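Long-range contacts in amino acid ABC transporter, binding protein (Thermus thermophilus, PDB 3VV5), which binds the lysine analogue L-thialysine, (S)-2-aminoethyl-L-cysteine, between its two lobes as the solute-binding component of an ABC transporter for amino acids: residues Ala45-Phe49 / Thr188-Val192; Glu62-Gly66 / Val99-His103; Gln82-Thr86 / Gln147-Thr151; Tyr120-Ile126 / Val212-Val217; Leu175-Leu179 / Arg200-Leu206. One frame throughout, in Å; residues are numbered along the deposited sequence.

Interaction 1 of 5, residues Ala45-Phe49 / Thr188-Val192. With SLZ (L-thialysine), chain C.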
# COMPACT_ATOMS: atom_id res chain seq x y z
N ALA A 45 0.67 2.17 -8.83
CA ALA A 45 1.03 3.60 -8.75
C ALA A 45 1.54 4.01 -7.37
O ALA A 45 1.35 5.16 -6.93
CB ALA A 45 -0.14 4.48 -9.22
N PHE A 46 2.20 3.08 -6.68
CA PHE A 46 2.65 3.33 -5.30
C PHE A 46 4.09 2.86 -5.09
O PHE A 46 4.31 1.86 -4.41
CB PHE A 46 1.71 2.60 -4.31
CG PHE A 46 1.59 3.24 -2.94
CD1 PHE A 46 1.26 4.59 -2.80
CD2 PHE A 46 1.76 2.48 -1.78
CE1 PHE A 46 1.09 5.18 -1.53
CE2 PHE A 46 1.61 3.06 -0.47
CZ PHE A 46 1.27 4.39 -0.35
N PRO A 47 5.08 3.55 -5.72
CA PRO A 47 6.46 3.12 -5.54
C PRO A 47 6.91 3.43 -4.11
O PRO A 47 6.57 4.50 -3.58
CB PRO A 47 7.23 4.00 -6.54
CG PRO A 47 6.40 5.28 -6.63
CD PRO A 47 4.97 4.78 -6.56
N PRO A 48 7.74 2.56 -3.50
CA PRO A 48 8.39 1.36 -4.07
C PRO A 48 7.65 0.05 -3.78
O PRO A 48 8.21 -1.02 -3.96
CB PRO A 48 9.74 1.35 -3.33
CG PRO A 48 9.37 1.87 -1.96
CD PRO A 48 8.35 2.95 -2.21
N PHE A 49 6.40 0.14 -3.33
CA PHE A 49 5.62 -1.06 -2.95
C PHE A 49 5.04 -1.83 -4.13
O PHE A 49 5.20 -3.06 -4.24
CB PHE A 49 4.52 -0.66 -1.96
CG PHE A 49 5.06 -0.25 -0.63
CD1 PHE A 49 5.52 -1.23 0.27
CD2 PHE A 49 5.17 1.09 -0.28
CE1 PHE A 49 6.06 -0.87 1.48
CE2 PHE A 49 5.71 1.46 0.97
CZ PHE A 49 6.15 0.47 1.85
N THR A 188 1.06 10.86 3.33
CA THR A 188 1.31 9.62 2.62
C THR A 188 2.09 8.67 3.51
O THR A 188 2.35 8.97 4.67
CB THR A 188 2.09 9.90 1.29
OG1 THR A 188 2.12 8.72 0.46
CG2 THR A 188 3.50 10.36 1.58
N ASP A 189 2.50 7.55 2.93
CA ASP A 189 3.28 6.53 3.63
C ASP A 189 4.72 6.97 3.85
O ASP A 189 5.34 7.53 2.95
CB ASP A 189 3.24 5.25 2.80
CG ASP A 189 4.06 4.15 3.40
OD1 ASP A 189 3.49 3.31 4.16
OD2 ASP A 189 5.27 4.12 3.10
N ARG A 190 5.27 6.65 5.03
CA ARG A 190 6.61 7.10 5.40
C ARG A 190 7.71 6.59 4.47
O ARG A 190 8.65 7.32 4.15
CB ARG A 190 6.92 6.74 6.87
CG ARG A 190 6.87 5.23 7.18
CD ARG A 190 7.15 4.92 8.65
NE ARG A 190 8.53 5.25 9.00
CZ ARG A 190 8.97 5.48 10.24
NH1 ARG A 190 8.14 5.42 11.28
NH2 ARG A 190 10.25 5.78 10.44
N PHE A 191 7.60 5.34 4.05
CA PHE A 191 8.58 4.78 3.10
C PHE A 191 8.41 5.35 1.70
O PHE A 191 9.39 5.53 0.99
CB PHE A 191 8.47 3.25 3.06
CG PHE A 191 8.76 2.58 4.37
CD1 PHE A 191 10.08 2.49 4.84
CD2 PHE A 191 7.73 2.06 5.14
CE1 PHE A 191 10.36 1.89 6.06
CE2 PHE A 191 8.00 1.46 6.38
CZ PHE A 191 9.32 1.37 6.84
N VAL A 192 7.17 5.60 1.27
CA VAL A 192 7.01 6.22 -0.04
C VAL A 192 7.49 7.66 -0.06
O VAL A 192 8.14 8.06 -1.03
CB VAL A 192 5.64 5.94 -0.81
CG1 VAL A 192 4.71 4.96 -0.13
CG2 VAL A 192 4.95 7.23 -1.40
N SLZ C . -1.67 2.63 3.16
CA SLZ C . -2.69 3.15 2.22
CB SLZ C . -2.60 2.40 0.86
SG SLZ C . -1.89 3.25 -0.60
CD SLZ C . -2.06 1.84 -1.75
CE SLZ C . -1.73 2.08 -3.23
NZ SLZ C . -1.29 0.81 -3.82
C SLZ C . -4.03 2.77 2.83
O SLZ C . -5.02 3.45 2.53
OXT SLZ C . -4.04 1.78 3.61
O HOH W 1 7.95 6.94 -3.63
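Val-192 CG1 sits over one face of the Phe-46 ring, and the ligand's sulfur lies over the other, so the ring is sandwiched between the other lobe's Val-192 and the substrate. The two segments come from the two lobes of a periplasmic solute-binding protein, and they meet where the cleft has closed on L-thialysine. This is the tight part. Val-192 CG1 lies 3.8 Å from the centroid of the Phe-46 ring, a CH-pi contact, while the ligand's SG is 3.4 Å from Phe-46 CZ. The ring reaches this slot because its CG stands anti to the backbone N of Phe-46 (chi1 -152°). Beside it, Phe-49 turns its edge toward the other lobe. Its CE2 is 3.4 Å from Asp-189 OD2, with ring and carboxylate nearly perpendicular (84°), and its CZ packs on Phe-191 CB at 3.8 Å. That carboxylate is itself held fast: Asp-189 is the N-cap of helix 190-200, OD2 takes the Val-192 N-H on its anti lone pair and a weak bond from Phe-191 N, and OD1 is hydrogen-bonded to Thr-122 OG1. Tyr-120 stacks on Phe-49 from outside the pair. The proline rings fit more slackly, although Pro-47 O itself lies 3.3 Å from Val-192 CB. Pro-48, which follows a cis peptide bond, comes no nearer to the Val-192 side chain than 4.3 Å, from CD to CB. At the partly exposed Pro-47, one water bridges the lobes, giving one hydrogen to Pro-47 O and the other to Val-192 O, 2.8 Å from each.

Interaction 2 of 5, residues Glu62-Gly66 / Val99-His103. With SLZ (L-thialysine), chain C.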
# COMPACT_ATOMS: atom_id res chain seq x y z
N GLU A 62 5.94 -5.31 -2.88
CA GLU A 62 4.73 -6.16 -2.82
C GLU A 62 4.62 -7.14 -3.97
O GLU A 62 4.07 -8.23 -3.80
CB GLU A 62 3.47 -5.31 -2.69
CG GLU A 62 3.36 -4.72 -1.32
CD GLU A 62 2.13 -3.86 -1.10
OE1 GLU A 62 1.94 -2.85 -1.81
OE2 GLU A 62 1.38 -4.16 -0.16
N VAL A 63 5.15 -6.76 -5.12
CA VAL A 63 5.17 -7.64 -6.29
C VAL A 63 6.17 -8.78 -6.09
O VAL A 63 5.84 -9.96 -6.34
CB VAL A 63 5.44 -6.83 -7.57
CG1 VAL A 63 5.57 -7.74 -8.80
CG2 VAL A 63 4.29 -5.77 -7.80
N ASP A 64 7.37 -8.47 -5.58
CA ASP A 64 8.35 -9.53 -5.23
C ASP A 64 7.79 -10.48 -4.17
O ASP A 64 7.95 -11.70 -4.27
CB ASP A 64 9.66 -8.92 -4.74
CG ASP A 64 10.51 -8.38 -5.88
OD1 ASP A 64 10.20 -8.68 -7.06
OD2 ASP A 64 11.51 -7.68 -5.61
N LEU A 65 7.12 -9.93 -3.17
CA LEU A 65 6.51 -10.75 -2.12
C LEU A 65 5.38 -11.62 -2.67
O LEU A 65 5.31 -12.84 -2.41
CB LEU A 65 5.96 -9.88 -0.96
CG LEU A 65 6.27 -10.09 0.53
CD1 LEU A 65 5.07 -9.69 1.42
CD2 LEU A 65 6.79 -11.47 0.96
N GLY A 66 4.48 -10.99 -3.43
CA GLY A 66 3.37 -11.71 -4.05
C GLY A 66 3.87 -12.83 -4.94
O GLY A 66 3.32 -13.93 -4.93
N VAL A 99 -5.57 -9.59 -3.08
CA VAL A 99 -5.05 -8.26 -3.36
C VAL A 99 -3.85 -8.01 -2.45
O VAL A 99 -3.89 -8.30 -1.25
CB VAL A 99 -6.15 -7.19 -3.12
CG1 VAL A 99 -5.57 -5.75 -3.14
CG2 VAL A 99 -7.26 -7.31 -4.16
N ILE A 100 -2.78 -7.46 -3.04
CA ILE A 100 -1.64 -6.94 -2.27
C ILE A 100 -1.30 -5.58 -2.83
O ILE A 100 -0.72 -5.48 -3.92
CB ILE A 100 -0.43 -7.93 -2.23
CG1 ILE A 100 0.68 -7.43 -1.27
CG2 ILE A 100 0.09 -8.29 -3.65
CD1 ILE A 100 1.75 -8.52 -1.04
N ALA A 101 -1.70 -4.54 -2.09
CA ALA A 101 -1.67 -3.19 -2.60
C ALA A 101 -1.57 -2.16 -1.46
O ALA A 101 -2.15 -1.07 -1.52
CB ALA A 101 -2.91 -2.95 -3.46
N SER A 102 -0.84 -2.54 -0.41
CA SER A 102 -0.52 -1.67 0.72
C SER A 102 -1.74 -1.25 1.56
O SER A 102 -1.75 -0.15 2.10
CB SER A 102 0.27 -0.44 0.24
OG SER A 102 1.56 -0.81 -0.21
N HIS A 103 -2.75 -2.11 1.68
CA HIS A 103 -3.92 -1.78 2.51
C HIS A 103 -3.58 -1.87 3.98
O HIS A 103 -3.22 -2.94 4.47
CB HIS A 103 -5.11 -2.70 2.23
CG HIS A 103 -5.73 -2.51 0.89
ND1 HIS A 103 -6.81 -1.67 0.67
CD2 HIS A 103 -5.43 -3.05 -0.31
CE1 HIS A 103 -7.15 -1.71 -0.61
NE2 HIS A 103 -6.34 -2.56 -1.22
N SLZ C . -1.67 2.63 3.16
CA SLZ C . -2.69 3.15 2.22
CB SLZ C . -2.60 2.40 0.86
SG SLZ C . -1.89 3.25 -0.60
CD SLZ C . -2.06 1.84 -1.75
CE SLZ C . -1.73 2.08 -3.23
NZ SLZ C . -1.29 0.81 -3.82
C SLZ C . -4.03 2.77 2.83
O SLZ C . -5.02 3.45 2.53
OXT SLZ C . -4.04 1.78 3.61
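Glu-62 reaches from helix 61-72 across Ile-100 to seize Ser-102. Its CB lies 3.8 Å from Ile-100 CG1, and CG runs over the same methylene at a similar distance, so the aliphatic half of the glutamate is packed on isoleucine. The chain is extended at chi2 (180°), which carries the carboxylate past Ile-100 to the corner where the strand turns. There the two oxygens divide the work. OE1 accepts from Ser-102 OG at 2.6 Å, with the hydroxyl standing well above the carboxylate plane, 46° out of it; OE2 takes the backbone N-H of Ser-102 on its syn lone pair, 2.8 Å from N. Each oxygen has a further partner, Asn-50 ND2 at OE1 and His-119 NE2 at OE2, so this buried group is well satisfied and probably stays ionised. One turn on along the helix, Leu-65 CD1 meets Ile-100 CD1 at a looser 4.3 Å. The grip on Ser-102 sets the backbone on the ligand's side: Ala-101 O accepts from the thialysine NZ at 3.1 Å, and Ser-102 O accepts from its alpha-amino N at 3.0 Å. Glu-62 is thus a second-shell residue behind the amino-acid site of a family 3 solute-binding protein.

Interaction 3 of 5, residues Gln82-Thr86 / Gln147-Thr151. With SLZ (L-thialysine), chain C.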
# COMPACT_ATOMS: atom_id res chain seq x y z
N GLN A 82 -5.23 -2.20 -11.12
CA GLN A 82 -6.47 -1.41 -11.20
C GLN A 82 -6.39 -0.20 -10.28
O GLN A 82 -5.58 -0.17 -9.35
CB GLN A 82 -7.67 -2.27 -10.72
CG GLN A 82 -7.98 -3.52 -11.54
CD GLN A 82 -8.78 -3.19 -12.79
OE1 GLN A 82 -8.25 -3.15 -13.91
NE2 GLN A 82 -10.06 -2.93 -12.61
N SER A 83 -7.28 0.77 -10.48
CA SER A 83 -7.34 1.92 -9.58
C SER A 83 -7.49 1.48 -8.11
O SER A 83 -8.28 0.58 -7.80
CB SER A 83 -8.48 2.85 -10.01
OG SER A 83 -8.52 4.01 -9.19
N PHE A 84 -6.71 2.09 -7.20
CA PHE A 84 -6.68 1.65 -5.81
C PHE A 84 -8.07 1.51 -5.18
O PHE A 84 -8.37 0.48 -4.56
CB PHE A 84 -5.79 2.56 -4.94
CG PHE A 84 -5.77 2.16 -3.47
CD1 PHE A 84 -5.06 1.03 -3.05
CD2 PHE A 84 -6.48 2.88 -2.53
CE1 PHE A 84 -5.05 0.64 -1.69
CE2 PHE A 84 -6.49 2.51 -1.16
CZ PHE A 84 -5.77 1.38 -0.74
N ASP A 85 -8.91 2.55 -5.34
CA ASP A 85 -10.22 2.60 -4.65
C ASP A 85 -11.22 1.53 -5.12
O ASP A 85 -12.28 1.34 -4.52
CB ASP A 85 -10.85 4.01 -4.72
CG ASP A 85 -11.16 4.47 -6.17
OD1 ASP A 85 -10.67 3.88 -7.14
OD2 ASP A 85 -11.90 5.47 -6.32
N THR A 86 -10.85 0.82 -6.18
CA THR A 86 -11.71 -0.22 -6.73
C THR A 86 -11.33 -1.62 -6.24
O THR A 86 -12.09 -2.58 -6.48
CB THR A 86 -11.65 -0.29 -8.27
OG1 THR A 86 -10.43 -0.92 -8.70
CG2 THR A 86 -11.79 1.10 -8.90
N GLN A 147 -4.45 10.78 -1.47
CA GLN A 147 -5.07 9.82 -2.37
C GLN A 147 -6.47 9.42 -1.88
O GLN A 147 -6.66 9.18 -0.69
CB GLN A 147 -4.21 8.56 -2.52
CG GLN A 147 -4.72 7.69 -3.63
CD GLN A 147 -3.90 6.45 -3.88
OE1 GLN A 147 -3.01 6.10 -3.10
NE2 GLN A 147 -4.22 5.77 -4.98
N VAL A 148 -7.43 9.33 -2.80
CA VAL A 148 -8.79 8.91 -2.46
C VAL A 148 -8.83 7.48 -1.93
O VAL A 148 -8.04 6.61 -2.35
CB VAL A 148 -9.79 9.06 -3.67
CG1 VAL A 148 -9.41 8.11 -4.81
CG2 VAL A 148 -11.24 8.85 -3.20
N GLY A 149 -9.72 7.25 -0.97
CA GLY A 149 -9.99 5.92 -0.46
C GLY A 149 -8.90 5.40 0.46
O GLY A 149 -8.85 4.21 0.73
N THR A 150 -8.03 6.28 0.93
CA THR A 150 -6.91 5.86 1.77
C THR A 150 -7.09 6.22 3.25
O THR A 150 -7.90 7.08 3.64
CB THR A 150 -5.55 6.44 1.29
OG1 THR A 150 -5.58 7.88 1.39
CG2 THR A 150 -5.22 6.01 -0.14
N THR A 151 -6.29 5.56 4.08
CA THR A 151 -6.19 5.90 5.49
C THR A 151 -5.61 7.31 5.68
O THR A 151 -5.82 7.93 6.71
CB THR A 151 -5.35 4.85 6.23
OG1 THR A 151 -4.07 4.76 5.62
CG2 THR A 151 -6.01 3.47 6.08
N SLZ C . -1.67 2.63 3.16
CA SLZ C . -2.69 3.15 2.22
CB SLZ C . -2.60 2.40 0.86
SG SLZ C . -1.89 3.25 -0.60
CD SLZ C . -2.06 1.84 -1.75
CE SLZ C . -1.73 2.08 -3.23
NZ SLZ C . -1.29 0.81 -3.82
C SLZ C . -4.03 2.77 2.83
O SLZ C . -5.02 3.45 2.53
OXT SLZ C . -4.04 1.78 3.61
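Gln-147 NE2 is hydrogen-bonded to Glu-43 OE2 and to Gln-169 O, and so pinned it comes within 3.6 Å of Phe-84 CB. OE1 of the same amide is turned toward the thialysine sulfur, at 4.0 Å. From there Phe-84 carries the contact from one lobe to the other. Its chi1 of 178° sends the ring away from its own backbone N and along the ligand, whose CD is 3.2 Å from Phe-84 CE1. At the ring's edge Gly-149 O lies in plane, 3.5 Å from CE2; that carbonyl is also bonded to Arg-109 NH2. The Thr-150 side chain runs at about a right angle to that of Phe-84, its CG2 3.9 Å from CE2. With an alanine in place of Phe-84, the ligand's CD-CE stretch would probably lose the surface it rests on, and a gap would open between the ligand and Gly-149. The opposing loop is a type II turn from Gln-147 to Thr-150. Gly-149 takes its positive phi there, and a beta carbon on it would press on Asp-85 CB. Thr-150 OG1 ties the turn together by donating to Gln-147 O at 2.7 Å, and it also caps helix 151-158 at Met-153 N. Farther out, Asp-85 OD2 only brushes Val-148 CG1. Just past the turn, Thr-151 N donates to the ligand's carboxylate O at 2.9 Å, nearly straight at 162°. One segment thus gives an aromatic surface for the thioether chain, while the other presents the start of a helix, which would probably stabilise the substrate's negative charge.

Interaction 4 of 5, residues Tyr120-Ile126 / Val212-Val217. With SLZ (L-thialysine), chain C.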
# COMPACT_ATOMS: atom_id res chain seq x y z
N TYR A 120 3.71 -6.02 6.29
CA TYR A 120 4.63 -4.97 6.76
C TYR A 120 3.93 -3.98 7.70
O TYR A 120 2.71 -3.97 7.84
CB TYR A 120 5.38 -4.22 5.63
CG TYR A 120 4.59 -3.24 4.76
CD1 TYR A 120 4.55 -1.88 5.07
CD2 TYR A 120 3.98 -3.66 3.57
CE1 TYR A 120 3.87 -0.97 4.27
CE2 TYR A 120 3.30 -2.75 2.74
CZ TYR A 120 3.24 -1.40 3.11
OH TYR A 120 2.60 -0.47 2.33
N CYS A 121 4.75 -3.17 8.35
CA CYS A 121 4.27 -2.15 9.27
C CYS A 121 4.83 -0.82 8.85
O CYS A 121 5.95 -0.74 8.30
CB CYS A 121 4.65 -2.48 10.71
SG CYS A 121 3.31 -3.30 11.64
N THR A 122 4.05 0.23 9.08
CA THR A 122 4.36 1.52 8.52
C THR A 122 3.55 2.60 9.23
O THR A 122 2.90 2.36 10.25
CB THR A 122 4.08 1.53 6.98
OG1 THR A 122 4.61 2.72 6.38
CG2 THR A 122 2.58 1.44 6.67
N GLY A 123 3.55 3.80 8.67
CA GLY A 123 2.69 4.84 9.19
C GLY A 123 2.57 5.95 8.21
O GLY A 123 3.34 6.01 7.23
N GLY A 124 1.59 6.82 8.46
CA GLY A 124 1.30 7.97 7.60
C GLY A 124 2.04 9.19 8.11
O GLY A 124 2.13 9.39 9.30
N VAL A 125 2.60 9.98 7.19
CA VAL A 125 3.44 11.13 7.54
C VAL A 125 3.02 12.41 6.82
O VAL A 125 2.52 12.40 5.69
CB VAL A 125 4.98 10.88 7.28
CG1 VAL A 125 5.58 9.90 8.29
CG2 VAL A 125 5.25 10.42 5.83
N ILE A 126 3.25 13.53 7.51
CA ILE A 126 3.05 14.83 6.92
C ILE A 126 4.29 15.13 6.12
O ILE A 126 5.40 14.99 6.61
CB ILE A 126 2.87 15.90 8.03
CG1 ILE A 126 1.45 15.83 8.59
CG2 ILE A 126 3.20 17.33 7.51
CD1 ILE A 126 1.21 16.66 9.82
N VAL A 212 1.78 10.79 11.71
CA VAL A 212 0.40 11.07 12.12
C VAL A 212 -0.35 9.84 12.67
O VAL A 212 -1.22 9.98 13.55
CB VAL A 212 -0.38 11.73 10.95
CG1 VAL A 212 -1.89 11.68 11.17
CG2 VAL A 212 0.07 13.19 10.79
N PHE A 213 -0.01 8.65 12.15
CA PHE A 213 -0.56 7.38 12.63
C PHE A 213 0.30 6.22 12.14
O PHE A 213 1.03 6.34 11.14
CB PHE A 213 -2.02 7.15 12.20
CG PHE A 213 -2.20 7.00 10.72
CD1 PHE A 213 -2.39 8.12 9.92
CD2 PHE A 213 -2.18 5.74 10.13
CE1 PHE A 213 -2.56 8.00 8.55
CE2 PHE A 213 -2.34 5.60 8.75
CZ PHE A 213 -2.53 6.73 7.96
N GLN A 214 0.19 5.11 12.85
CA GLN A 214 0.85 3.88 12.47
C GLN A 214 -0.21 2.89 12.00
O GLN A 214 -1.38 2.99 12.40
CB GLN A 214 1.64 3.32 13.65
CG GLN A 214 2.77 4.23 14.13
CD GLN A 214 3.69 3.55 15.11
OE1 GLN A 214 3.32 3.28 16.27
NE2 GLN A 214 4.92 3.25 14.66
N GLU A 215 0.19 1.98 11.11
CA GLU A 215 -0.71 0.95 10.62
C GLU A 215 0.01 -0.35 10.27
O GLU A 215 1.19 -0.35 9.94
CB GLU A 215 -1.55 1.43 9.42
CG GLU A 215 -0.77 1.82 8.17
CD GLU A 215 -1.68 2.42 7.09
OE1 GLU A 215 -2.90 2.54 7.34
OE2 GLU A 215 -1.19 2.77 6.00
N ARG A 216 -0.74 -1.43 10.38
CA ARG A 216 -0.35 -2.76 9.92
C ARG A 216 -0.97 -2.96 8.54
O ARG A 216 -2.16 -2.73 8.36
CB ARG A 216 -0.87 -3.82 10.91
CG ARG A 216 -0.28 -3.73 12.33
CD ARG A 216 -0.89 -4.79 13.29
NE ARG A 216 -2.36 -4.73 13.36
CZ ARG A 216 -3.19 -5.72 13.01
NH1 ARG A 216 -4.51 -5.55 13.11
NH2 ARG A 216 -2.72 -6.89 12.58
N VAL A 217 -0.15 -3.35 7.56
CA VAL A 217 -0.56 -3.46 6.17
C VAL A 217 -0.61 -4.94 5.82
O VAL A 217 0.30 -5.68 6.19
CB VAL A 217 0.41 -2.72 5.21
CG1 VAL A 217 0.06 -3.03 3.76
CG2 VAL A 217 0.35 -1.21 5.46
N SLZ C . -1.67 2.63 3.16
CA SLZ C . -2.69 3.15 2.22
CB SLZ C . -2.60 2.40 0.86
SG SLZ C . -1.89 3.25 -0.60
CD SLZ C . -2.06 1.84 -1.75
CE SLZ C . -1.73 2.08 -3.23
NZ SLZ C . -1.29 0.81 -3.82
C SLZ C . -4.03 2.77 2.83
O SLZ C . -5.02 3.45 2.53
OXT SLZ C . -4.04 1.78 3.61
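Tyr-120 offers one face of its ring to Val-217, whose CB stands over the centre, 3.8 Å from the centroid and only 11° off the normal. Farther along, Phe-213 lies over the other strand in the same manner: Gly-124 is under one ring face, its CA 4.2 Å from the centroid, and Val-212 CG1 and Glu-215 CD are at the ring's edge. These are cross-strand pairs between strands 120-129 and 206-222, antiparallel neighbours in the protein's mixed sheet, the second of which runs on from one lobe into the other. The aromatics, Thr-122, Glu-215 and Val-217 share the face toward the ligand; Cys-121, Gln-214 and Arg-216 occupy the reverse, where Cys-121 is disulfide-bonded to Cys-259. The hydrogen-bonded pairs are regular in the middle, with Glu-215 N to Thr-122 O at 2.9 Å, but at the end Tyr-120 N to Val-217 O is weak. Glycines let the strands come close: CA of Gly-123 and CA of Gln-214 are 3.9 Å apart, and a beta carbon on Gly-124 would run into the Phe-213 ring. The OH of Tyr-120 is bonded to Ser-102 OG. A leucine in place of this tyrosine would probably leave Ser-102 OG without its phenol partner and Val-217 without a flat surface to lie on. Thr-122 CG2 supports Glu-215 CG alongside it. At the tip of Glu-215, OE1 is bonded to Thr-151 OG1, while OE2 accepts from the ligand's alpha-amino N at 2.9 Å.

Interaction 5 of 5, residues Leu175-Leu179 / Arg200-Leu206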
# COMPACT_ATOMS: atom_id res chain seq x y z
N LEU A 175 1.91 14.44 -4.80
CA LEU A 175 3.29 14.91 -4.69
C LEU A 175 3.58 16.02 -5.71
O LEU A 175 4.21 17.04 -5.38
CB LEU A 175 4.30 13.77 -4.84
CG LEU A 175 5.75 14.12 -5.16
CD1 LEU A 175 6.44 14.91 -4.00
CD2 LEU A 175 6.52 12.84 -5.52
N GLN A 176 3.13 15.82 -6.95
CA GLN A 176 3.32 16.83 -7.98
C GLN A 176 2.68 18.17 -7.54
O GLN A 176 3.29 19.21 -7.72
CB GLN A 176 2.77 16.37 -9.33
CG GLN A 176 2.76 17.44 -10.43
CD GLN A 176 4.11 18.10 -10.70
OE1 GLN A 176 5.15 17.44 -10.81
NE2 GLN A 176 4.10 19.43 -10.81
N ASP A 177 1.48 18.12 -6.96
CA ASP A 177 0.80 19.36 -6.54
C ASP A 177 1.45 20.05 -5.34
O ASP A 177 1.40 21.28 -5.21
CB ASP A 177 -0.69 19.15 -6.35
CG ASP A 177 -1.48 19.41 -7.62
OD1 ASP A 177 -0.84 19.67 -8.66
OD2 ASP A 177 -2.72 19.38 -7.58
N LEU A 178 2.07 19.26 -4.47
CA LEU A 178 2.89 19.80 -3.38
C LEU A 178 4.12 20.52 -3.95
O LEU A 178 4.46 21.63 -3.51
CB LEU A 178 3.32 18.69 -2.41
CG LEU A 178 4.31 19.06 -1.30
CD1 LEU A 178 3.65 19.99 -0.28
CD2 LEU A 178 4.89 17.81 -0.65
N LEU A 179 4.76 19.92 -4.94
CA LEU A 179 5.94 20.52 -5.56
C LEU A 179 5.55 21.79 -6.31
O LEU A 179 6.31 22.76 -6.37
CB LEU A 179 6.64 19.51 -6.48
CG LEU A 179 7.37 18.31 -5.86
CD1 LEU A 179 7.78 17.28 -6.93
CD2 LEU A 179 8.58 18.75 -5.06
N ARG A 200 13.80 11.70 -6.56
CA ARG A 200 13.69 12.97 -7.26
C ARG A 200 14.71 14.02 -6.79
O ARG A 200 14.73 15.16 -7.29
CB ARG A 200 12.26 13.51 -7.15
CG ARG A 200 11.20 12.55 -7.71
CD ARG A 200 9.83 13.15 -7.57
NE ARG A 200 8.79 12.22 -7.99
CZ ARG A 200 7.69 12.56 -8.65
NH1 ARG A 200 7.47 13.84 -8.98
NH2 ARG A 200 6.81 11.62 -8.99
N LYS A 201 15.57 13.63 -5.84
CA LYS A 201 16.58 14.51 -5.25
C LYS A 201 15.92 15.79 -4.69
O LYS A 201 16.24 16.92 -5.09
CB LYS A 201 17.75 14.75 -6.23
CG LYS A 201 18.46 13.42 -6.60
CD LYS A 201 19.21 13.46 -7.93
CE LYS A 201 20.70 13.72 -7.72
NZ LYS A 201 21.50 13.44 -8.96
N LEU A 202 15.01 15.57 -3.74
CA LEU A 202 14.19 16.63 -3.13
C LEU A 202 14.59 16.95 -1.69
O LEU A 202 13.89 17.69 -0.99
CB LEU A 202 12.71 16.24 -3.20
CG LEU A 202 12.15 16.08 -4.63
CD1 LEU A 202 10.75 15.47 -4.64
CD2 LEU A 202 12.16 17.38 -5.40
N GLU A 203 15.71 16.39 -1.24
CA GLU A 203 16.24 16.61 0.12
C GLU A 203 16.26 18.08 0.53
O GLU A 203 16.00 18.41 1.70
CB GLU A 203 17.65 16.03 0.25
CG GLU A 203 17.76 14.51 0.07
CD GLU A 203 17.81 14.05 -1.39
OE1 GLU A 203 17.71 14.89 -2.31
OE2 GLU A 203 17.95 12.82 -1.61
N ASN A 204 16.53 18.96 -0.43
CA ASN A 204 16.59 20.40 -0.20
C ASN A 204 15.31 21.15 -0.52
O ASN A 204 15.28 22.37 -0.42
CB ASN A 204 17.75 21.01 -0.98
CG ASN A 204 19.08 20.51 -0.51
OD1 ASN A 204 19.31 20.37 0.69
ND2 ASN A 204 19.97 20.21 -1.46
N THR A 205 14.24 20.44 -0.88
CA THR A 205 12.98 21.10 -1.21
C THR A 205 11.79 20.62 -0.35
O THR A 205 10.89 21.40 -0.06
CB THR A 205 12.66 21.11 -2.75
OG1 THR A 205 11.61 20.21 -3.07
CG2 THR A 205 13.89 20.77 -3.58
N LEU A 206 11.81 19.36 0.10
CA LEU A 206 10.76 18.82 0.96
C LEU A 206 11.29 18.40 2.34
O LEU A 206 12.48 18.16 2.52
CB LEU A 206 10.04 17.63 0.29
CG LEU A 206 9.34 17.86 -1.05
CD1 LEU A 206 8.60 16.60 -1.50
CD2 LEU A 206 8.39 19.04 -1.01
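Leu-175 CD2 sits on the flat face of the Arg-200 guanidinium, over its centre and 3.4 Å from CZ. The two side chains arrive from opposite directions; Arg-200 is extended from CG to NE, long enough to lay its head over the helix, and Leu-179 CD1 adds an oblique contact at NH1, 4.0 Å away. Beneath this lid the leucines close up. Leu-179 and Leu-202 meet tip to tip, CD2 to CD2 at 3.8 Å. Leu-178 and Leu-206 do the same, with Leu-178 CD2 and Leu-206 CD2 3.7 Å apart. Leu-175 CD1 slants across to Leu-206 CD1, also 3.7 Å off. One turn of helix 171-180 therefore packs against the connection between helix 190-200 and strand 206-222. That connection opens with a Schellman motif, in which Lys-201 adopts positive phi (54°) to end helix 190-200 and swing the chain back toward the leucines. Next, Leu-202 O accepts from both Thr-205 N, at 2.8 Å, and Leu-206 N, curling the loop so that Leu-202 and Leu-206 both look at the helix. In the outer shell Lys-130 NZ is bonded to Glu-203 O and Leu-206 O, Arg-129 NH1 reaches Leu-178 O, and Trp-186 packs on Leu-175 and Leu-178.

In the fold
Interactions 1 to 4 all touch the L-thialysine, and their centres lie 11 to 16 Å apart; interaction 5 is peripheral, with the Leu-175 side chain about 13 Å from the ligand. Side chains join the four around the pocket: Tyr-120 OH to Ser-102 OG (2.8 Å) links interactions 4 and 2, Asp-189 OD1 to Thr-122 OG1 (2.6 Å) links 1 and 4, and Thr-151 OG1 to Glu-215 OE1 (3.0 Å) links 3 and 4. Interactions 1 and 3 do not touch, yet each brings a phenylalanine to the ligand's thioether. Along the chain, the two segments of interaction 5 lie before and after strand 185-189, whose end enters interaction 1; the nearest atoms of the two contacts are about 7 Å apart.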